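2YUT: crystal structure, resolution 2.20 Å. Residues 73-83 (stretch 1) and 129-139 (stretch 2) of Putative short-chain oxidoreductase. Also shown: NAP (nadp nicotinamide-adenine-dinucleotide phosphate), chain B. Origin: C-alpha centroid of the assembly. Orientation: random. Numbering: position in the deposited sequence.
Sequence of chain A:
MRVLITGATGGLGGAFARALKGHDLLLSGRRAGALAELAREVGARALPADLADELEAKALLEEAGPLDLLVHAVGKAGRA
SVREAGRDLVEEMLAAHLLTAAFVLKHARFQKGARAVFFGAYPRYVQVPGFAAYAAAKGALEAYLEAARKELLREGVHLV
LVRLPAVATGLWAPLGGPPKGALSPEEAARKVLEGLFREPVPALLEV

Stretch 1 73-83: AVGKAGRASVR
Stretch 2 (129-139) PGFAAYAAAKG

An extended segment laid along the start of a helix can be held by very few direct bonds, and the contact between residues 73-83 and 129-139 of this putative oxidoreductase is such a case: one backbone hydrogen bond, bridging waters and a shared cofactor. Stretch 1 is irregular but largely extended, with phi/psi of -126/160 at Ala77, -122/133 at Arg79 and -172/151 at Ala80. Stretch 2 turns through Gly130 (98/-24) and Phe131, the N-cap residue, into a helix from Ala132 onward, its first turn closed by Ala135 N to Phe131 O at 2.7 Å. The register sets Ala80 CA 4.7 Å from Gly130 CA and Ala77 CA 6.5 Å from Tyr134 CA.

The direct bond runs from Ala80 N to Gly130 O, 2.8 Å and 162° at the hydrogen. Arg79 CA adds a C-H...O contact to Gly130 O at 3.2 Å. Gly130 needs to be glycine: a CB would jam against the preceding carbonyl and lie 3.3 Å from Arg79 CG.

The first turn of a helix leaves amides without helical partners, and water supplies them. One water accepts from Tyr134 N (3.0 Å) and donates to Gly78 O (2.7 Å); another accepts from Ala132 N (2.9 Å) and donates to Ala80 O (2.7 Å); a third links Ala133 N (2.9 Å) to Ala80 O (3.0 Å).

Side chains fill the flanks. Val82 (chi1 m) packs CG1 against Ala132 CB at 3.4 Å. Phe131 (m, chi2 -50°) presents its ring edge to Gly78 O, 3.5 Å from CD1. Tyr134 (t, chi2 87°) meets Lys76 O edge-on, 3.5 Å from CD1.

NADP joins the far end: its O3D donates to Val74 O (2.6 Å) and accepts from Lys138 NZ (2.9 Å), while Tyr134 OH hydrogen-bonds O2D at 2.9 Å.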

ATOM      1  N   ALA A  73      -7.260  -3.418 -15.570  1.00 13.96           N
ATOM      2  CA  ALA A  73      -7.959  -4.519 -14.907  1.00 18.87           C
ATOM      3  C   ALA A  73      -6.939  -5.578 -14.504  1.00 18.24           C
ATOM      4  O   ALA A  73      -7.092  -6.760 -14.812  1.00 15.75           O
ATOM      5  CB  ALA A  73      -9.003  -5.120 -15.854  1.00 18.21           C
ATOM      6  N   VAL A  74      -5.904  -5.132 -13.803  1.00 21.76           N
ATOM      7  CA  VAL A  74      -4.815  -5.995 -13.373  1.00 18.54           C
ATOM      8  C   VAL A  74      -4.833  -6.285 -11.878  1.00 20.87           C
ATOM      9  O   VAL A  74      -5.105  -5.406 -11.055  1.00 16.87           O
ATOM     10  CB  VAL A  74      -3.464  -5.351 -13.749  1.00 21.07           C
ATOM     11  CG1 VAL A  74      -2.311  -6.180 -13.222  1.00 17.61           C
ATOM     12  CG2 VAL A  74      -3.374  -5.218 -15.262  1.00 22.60           C
ATOM     13  N   GLY A  75      -4.533  -7.528 -11.533  1.00 23.09           N
ATOM     14  CA  GLY A  75      -4.510  -7.912 -10.139  1.00 17.40           C
ATOM     15  C   GLY A  75      -4.341  -9.401  -9.949  1.00 16.96           C
ATOM     16  O   GLY A  75      -4.272 -10.166 -10.911  1.00 21.13           O
ATOM     17  N   LYS A  76      -4.280  -9.799  -8.685  1.00 18.77           N
ATOM     18  CA  LYS A  76      -4.122 -11.188  -8.275  1.00 23.89           C
ATOM     19  C   LYS A  76      -4.689 -11.277  -6.867  1.00 26.44           C
ATOM     20  O   LYS A  76      -4.748 -10.275  -6.158  1.00 24.68           O
ATOM     21  CB  LYS A  76      -2.643 -11.581  -8.268  1.00 32.09           C
ATOM     22  CG  LYS A  76      -2.141 -12.080  -9.603  1.00 50.56           C
ATOM     23  CD  LYS A  76      -2.647 -13.491  -9.870  1.00 59.62           C
ATOM     24  CE  LYS A  76      -2.485 -13.881 -11.332  1.00 57.30           C
ATOM     25  NZ  LYS A  76      -3.384 -13.076 -12.204  1.00 25.51           N
ATOM     26  N   ALA A  77      -5.109 -12.465  -6.460  1.00 19.53           N
ATOM     27  CA  ALA A  77      -5.677 -12.620  -5.131  1.00 27.73           C
ATOM     28  C   ALA A  77      -4.958 -13.716  -4.362  1.00 29.31           C
ATOM     29  O   ALA A  77      -4.289 -14.563  -4.949  1.00 28.29           O
ATOM     30  CB  ALA A  77      -7.163 -12.931  -5.236  1.00 23.01           C
ATOM     31  N   GLY A  78      -5.094 -13.686  -3.043  1.00 30.29           N
ATOM     32  CA  GLY A  78      -4.448 -14.676  -2.204  1.00 27.08           C
ATOM     33  C   GLY A  78      -4.906 -14.538  -0.770  1.00 26.43           C
ATOM     34  O   GLY A  78      -5.262 -13.448  -0.329  1.00 22.84           O
ATOM     35  N   ARG A  79      -4.904 -15.649  -0.041  1.00 30.30           N
ATOM     36  CA  ARG A  79      -5.321 -15.655   1.354  1.00 32.27           C
ATOM     37  C   ARG A  79      -4.198 -16.182   2.235  1.00 29.86           C
ATOM     38  O   ARG A  79      -3.584 -17.200   1.921  1.00 30.78           O
ATOM     39  CB  ARG A  79      -6.563 -16.534   1.534  1.00 34.45           C
ATOM     40  CG  ARG A  79      -6.969 -16.729   2.989  1.00 51.33           C
ATOM     41  CD  ARG A  79      -8.106 -17.728   3.133  1.00 50.88           C
ATOM     42  NE  ARG A  79      -9.368 -17.212   2.612  1.00 61.26           N
ATOM     43  CZ  ARG A  79     -10.085 -17.811   1.667  1.00 67.81           C
ATOM     44  NH1 ARG A  79      -9.664 -18.950   1.132  1.00 62.04           N
ATOM     45  NH2 ARG A  79     -11.229 -17.274   1.261  1.00 61.31           N
ATOM     46  N   ALA A  80      -3.927 -15.484   3.333  1.00 25.54           N
ATOM     47  CA  ALA A  80      -2.884 -15.899   4.267  1.00 24.18           C
ATOM     48  C   ALA A  80      -2.912 -15.051   5.531  1.00 24.69           C
ATOM     49  O   ALA A  80      -3.334 -13.896   5.505  1.00 27.53           O
ATOM     50  CB  ALA A  80      -1.523 -15.798   3.612  1.00 20.93           C
ATOM     51  N   SER A  81      -2.481 -15.637   6.642  1.00 23.23           N
ATOM     52  CA  SER A  81      -2.439 -14.904   7.900  1.00 30.72           C
ATOM     53  C   SER A  81      -1.146 -14.104   7.887  1.00 21.62           C
ATOM     54  O   SER A  81      -0.227 -14.407   7.120  1.00 22.91           O
ATOM     55  CB  SER A  81      -2.428 -15.864   9.089  1.00 34.32           C
ATOM     56  OG  SER A  81      -1.196 -16.557   9.164  1.00 40.97           O
ATOM     57  N   VAL A  82      -1.067 -13.083   8.729  1.00 27.80           N
ATOM     58  CA  VAL A  82       0.135 -12.264   8.793  1.00 29.00           C
ATOM     59  C   VAL A  82       1.120 -12.856   9.791  1.00 27.30           C
ATOM     60  O   VAL A  82       2.269 -12.424   9.876  1.00 38.01           O
ATOM     61  CB  VAL A  82      -0.192 -10.826   9.232  1.00 29.47           C
ATOM     62  CG1 VAL A  82      -1.203 -10.211   8.279  1.00 23.88           C
ATOM     63  CG2 VAL A  82      -0.725 -10.825  10.659  1.00 23.51           C
ATOM     64  N   ARG A  83       0.664 -13.855  10.539  1.00 28.16           N
ATOM     65  CA  ARG A  83       1.493 -14.483  11.558  1.00 31.14           C
ATOM     66  C   ARG A  83       2.225 -15.736  11.095  1.00 44.56           C
ATOM     67  O   ARG A  83       3.125 -16.216  11.784  1.00 47.09           O
ATOM     68  CB  ARG A  83       0.634 -14.792  12.786  1.00 23.25           C
ATOM     69  CG  ARG A  83       0.101 -13.536  13.457  1.00 32.55           C
ATOM     70  CD  ARG A  83       1.235 -12.773  14.133  1.00 26.08           C
ATOM     71  NE  ARG A  83       1.586 -13.363  15.421  1.00 22.03           N
ATOM     72  CZ  ARG A  83       2.761 -13.211  16.022  1.00 25.12           C
ATOM     73  NH1 ARG A  83       3.716 -12.491  15.449  1.00 18.57           N
ATOM     74  NH2 ARG A  83       2.980 -13.771  17.205  1.00 20.94           N
ATOM     75  N   PRO A 129      -9.434 -10.738   8.273  1.00 29.01           N
ATOM     76  CA  PRO A 129      -8.485 -11.841   8.445  1.00 24.76           C
ATOM     77  C   PRO A 129      -8.306 -12.672   7.177  1.00 30.79           C
ATOM     78  O   PRO A 129      -9.282 -13.075   6.543  1.00 28.97           O
ATOM     79  CB  PRO A 129      -9.106 -12.651   9.578  1.00 27.29           C
ATOM     80  CG  PRO A 129      -9.753 -11.585  10.418  1.00 35.11           C
ATOM     81  CD  PRO A 129     -10.414 -10.712   9.376  1.00 24.28           C
ATOM     82  N   GLY A 130      -7.051 -12.921   6.817  1.00 28.28           N
ATOM     83  CA  GLY A 130      -6.764 -13.709   5.635  1.00 22.84           C
ATOM     84  C   GLY A 130      -6.441 -12.892   4.398  1.00 26.94           C
ATOM     85  O   GLY A 130      -5.764 -13.384   3.500  1.00 22.82           O
ATOM     86  N   PHE A 131      -6.903 -11.643   4.353  1.00 18.13           N
ATOM     87  CA  PHE A 131      -6.665 -10.791   3.191  1.00 23.54           C
ATOM     88  C   PHE A 131      -5.807  -9.548   3.435  1.00 29.90           C
ATOM     89  O   PHE A 131      -5.895  -8.579   2.680  1.00 26.97           O
ATOM     90  CB  PHE A 131      -8.005 -10.363   2.587  1.00 26.18           C
ATOM     91  CG  PHE A 131      -8.827 -11.506   2.065  1.00 31.96           C
ATOM     92  CD1 PHE A 131      -8.267 -12.448   1.208  1.00 31.51           C
ATOM     93  CD2 PHE A 131     -10.168 -11.632   2.413  1.00 46.07           C
ATOM     94  CE1 PHE A 131      -9.030 -13.501   0.707  1.00 38.34           C
ATOM     95  CE2 PHE A 131     -10.942 -12.679   1.918  1.00 44.29           C
ATOM     96  CZ  PHE A 131     -10.370 -13.616   1.062  1.00 42.74           C
ATOM     97  N   ALA A 132      -4.971  -9.575   4.468  1.00 26.22           N
ATOM     98  CA  ALA A 132      -4.120  -8.429   4.780  1.00 26.14           C
ATOM     99  C   ALA A 132      -3.276  -7.992   3.583  1.00 17.52           C
ATOM    100  O   ALA A 132      -3.235  -6.812   3.239  1.00 20.68           O
ATOM    101  CB  ALA A 132      -3.216  -8.757   5.958  1.00 16.55           C
ATOM    102  N   ALA A 133      -2.604  -8.945   2.949  1.00 16.34           N
ATOM    103  CA  ALA A 133      -1.765  -8.632   1.798  1.00 17.85           C
ATOM    104  C   ALA A 133      -2.581  -7.946   0.692  1.00 21.53           C
ATOM    105  O   ALA A 133      -2.204  -6.878   0.210  1.00 19.25           O
ATOM    106  CB  ALA A 133      -1.108  -9.903   1.274  1.00 16.53           C
ATOM    107  N   TYR A 134      -3.702  -8.553   0.307  1.00 21.70           N
ATOM    108  CA  TYR A 134      -4.570  -7.998  -0.733  1.00 18.01           C
ATOM    109  C   TYR A 134      -5.072  -6.618  -0.320  1.00 22.78           C
ATOM    110  O   TYR A 134      -5.050  -5.672  -1.111  1.00 18.68           O
ATOM    111  CB  TYR A 134      -5.780  -8.914  -0.971  1.00 15.86           C
ATOM    112  CG  TYR A 134      -6.679  -8.473  -2.116  1.00 15.98           C
ATOM    113  CD1 TYR A 134      -6.413  -8.869  -3.428  1.00 17.74           C
ATOM    114  CD2 TYR A 134      -7.791  -7.662  -1.887  1.00 22.62           C
ATOM    115  CE1 TYR A 134      -7.234  -8.471  -4.486  1.00 18.69           C
ATOM    116  CE2 TYR A 134      -8.624  -7.256  -2.944  1.00 21.84           C
ATOM    117  CZ  TYR A 134      -8.335  -7.668  -4.238  1.00 21.50           C
ATOM    118  OH  TYR A 134      -9.143  -7.290  -5.286  1.00 25.23           O
ATOM    119  N   ALA A 135      -5.538  -6.513   0.922  1.00 22.67           N
ATOM    120  CA  ALA A 135      -6.050  -5.249   1.444  1.00 21.70           C
ATOM    121  C   ALA A 135      -4.985  -4.160   1.366  1.00 17.20           C
ATOM    122  O   ALA A 135      -5.268  -3.031   0.969  1.00 16.04           O
ATOM    123  CB  ALA A 135      -6.510  -5.427   2.888  1.00 23.52           C
ATOM    124  N   ALA A 136      -3.761  -4.509   1.751  1.00 16.55           N
ATOM    125  CA  ALA A 136      -2.649  -3.568   1.732  1.00 21.86           C
ATOM    126  C   ALA A 136      -2.387  -3.062   0.316  1.00 22.51           C
ATOM    127  O   ALA A 136      -2.213  -1.862   0.096  1.00 21.50           O
ATOM    128  CB  ALA A 136      -1.389  -4.235   2.284  1.00  8.60           C
ATOM    129  N   ALA A 137      -2.344  -3.985  -0.640  1.00 18.58           N
ATOM    130  CA  ALA A 137      -2.092  -3.620  -2.028  1.00 20.03           C
ATOM    131  C   ALA A 137      -3.136  -2.632  -2.542  1.00 16.22           C
ATOM    132  O   ALA A 137      -2.794  -1.668  -3.226  1.00 21.50           O
ATOM    133  CB  ALA A 137      -2.068  -4.868  -2.901  1.00 20.71           C
ATOM    134  N   LYS A 138      -4.405  -2.871  -2.212  1.00 15.60           N
ATOM    135  CA  LYS A 138      -5.482  -1.978  -2.650  1.00 15.84           C
ATOM    136  C   LYS A 138      -5.462  -0.674  -1.869  1.00 22.28           C
ATOM    137  O   LYS A 138      -5.790   0.385  -2.408  1.00 20.95           O
ATOM    138  CB  LYS A 138      -6.852  -2.649  -2.493  1.00 18.63           C
ATOM    139  CG  LYS A 138      -7.112  -3.773  -3.490  1.00 20.07           C
ATOM    140  CD  LYS A 138      -6.974  -3.293  -4.932  1.00 18.76           C
ATOM    141  CE  LYS A 138      -7.478  -4.348  -5.921  1.00 12.81           C
ATOM    142  NZ  LYS A 138      -7.099  -4.012  -7.331  1.00 13.65           N
ATOM    143  N   GLY A 139      -5.083  -0.753  -0.595  1.00 18.82           N
ATOM    144  CA  GLY A 139      -5.013   0.451   0.206  1.00 20.96           C
ATOM    145  C   GLY A 139      -3.947   1.361  -0.380  1.00 19.14           C
ATOM    146  O   GLY A 139      -4.115   2.578  -0.438  1.00 19.82           O
TER
HETATM  147  PA  NAP B 500      -8.534 -11.866 -13.065  1.00 17.20           P
HETATM  148  O1A NAP B 500      -7.609 -12.893 -12.239  1.00 15.17           O
HETATM  149  O2A NAP B 500      -9.636 -12.537 -13.790  1.00 15.79           O
HETATM  150  O5B NAP B 500      -7.538 -11.090 -14.061  1.00 18.56           O
HETATM  151  C5B NAP B 500      -6.327 -10.516 -13.567  1.00 15.52           C
HETATM  152  C4B NAP B 500      -5.551  -9.860 -14.708  1.00 20.89           C
HETATM  153  O4B NAP B 500      -4.353  -9.282 -14.160  1.00 20.90           O
HETATM  154  C3B NAP B 500      -5.112 -10.915 -15.728  1.00 20.66           C
HETATM  155  O3B NAP B 500      -5.255 -10.399 -17.054  1.00 24.78           O
HETATM  156  C2B NAP B 500      -3.631 -11.094 -15.396  1.00 19.79           C
HETATM  157  O2B NAP B 500      -2.918 -11.452 -16.583  1.00 21.54           O
HETATM  158  C1B NAP B 500      -3.301  -9.639 -15.066  1.00 17.35           C
HETATM  159  N9A NAP B 500      -1.980  -9.551 -14.405  1.00 23.60           N
HETATM  160  C8A NAP B 500      -1.671 -10.061 -13.215  1.00 19.38           C
HETATM  161  N7A NAP B 500      -0.389  -9.821 -12.949  1.00 21.90           N
HETATM  162  C5A NAP B 500       0.122  -9.152 -13.977  1.00 15.59           C
HETATM  163  C6A NAP B 500       1.385  -8.656 -14.277  1.00 24.31           C
HETATM  164  N6A NAP B 500       2.390  -8.810 -13.419  1.00 15.51           N
HETATM  165  N1A NAP B 500       1.573  -8.026 -15.445  1.00 20.22           N
HETATM  166  C2A NAP B 500       0.580  -7.873 -16.304  1.00 22.83           C
HETATM  167  N3A NAP B 500      -0.633  -8.331 -16.054  1.00 12.63           N
HETATM  168  C4A NAP B 500      -0.892  -8.974 -14.906  1.00 20.19           C
HETATM  169  O3  NAP B 500      -9.030 -10.782 -11.981  1.00 16.51           O
HETATM  170  PN  NAP B 500     -10.294  -9.812 -12.225  1.00 19.25           P
HETATM  171  O1N NAP B 500     -11.447 -10.312 -11.441  1.00 18.87           O
HETATM  172  O2N NAP B 500     -10.475  -9.570 -13.673  1.00 19.76           O
HETATM  173  O5D NAP B 500      -9.826  -8.438 -11.527  1.00 18.99           O
HETATM  174  C5D NAP B 500      -9.478  -7.297 -12.316  1.00 18.84           C
HETATM  175  C4D NAP B 500      -9.214  -6.073 -11.434  1.00 15.42           C
HETATM  176  O4D NAP B 500     -10.413  -5.841 -10.668  1.00 17.45           O
HETATM  177  C3D NAP B 500      -8.108  -6.364 -10.417  1.00 17.59           C
HETATM  178  O3D NAP B 500      -7.470  -5.157  -9.991  1.00 19.98           O
HETATM  179  C2D NAP B 500      -8.914  -6.962  -9.267  1.00 18.43           C
HETATM  180  O2D NAP B 500      -8.214  -6.850  -8.025  1.00 18.66           O
HETATM  181  C1D NAP B 500     -10.079  -5.974  -9.276  1.00 15.66           C
HETATM  182  N1N NAP B 500     -11.228  -6.422  -8.458  1.00 18.11           N
HETATM  183  C2N NAP B 500     -11.795  -7.684  -8.675  1.00 16.99           C
HETATM  184  C3N NAP B 500     -12.872  -8.101  -7.900  1.00 20.84           C
HETATM  185  C7N NAP B 500     -13.498  -9.476  -8.140  1.00 26.68           C
HETATM  186  O7N NAP B 500     -14.325  -9.941  -7.358  1.00 22.87           O
HETATM  187  N7N NAP B 500     -13.070 -10.105  -9.231  1.00 13.22           N
HETATM  188  C4N NAP B 500     -13.382  -7.267  -6.912  1.00 25.48           C
HETATM  189  C5N NAP B 500     -12.823  -6.012  -6.694  1.00 28.51           C
HETATM  190  C6N NAP B 500     -11.748  -5.585  -7.462  1.00 23.26           C
HETATM  191  P2B NAP B 500      -2.674 -12.988 -17.001  1.00 34.07           P
HETATM  192  O1X NAP B 500      -4.014 -13.807 -16.646  1.00 30.57           O
HETATM  193  O2X NAP B 500      -2.561 -12.967 -18.608  1.00 29.87           O
HETATM  194  O3X NAP B 500      -1.473 -13.565 -16.356  1.00 35.27           O
HETATM  195  O   HOH W   1      -4.172 -11.403   1.125  1.00 17.79           O
HETATM  196  O   HOH W   2      -4.206 -11.581   6.467  1.00 20.99           O
HETATM  197  O   HOH W   3      -2.712 -11.848   3.392  1.00 22.83           O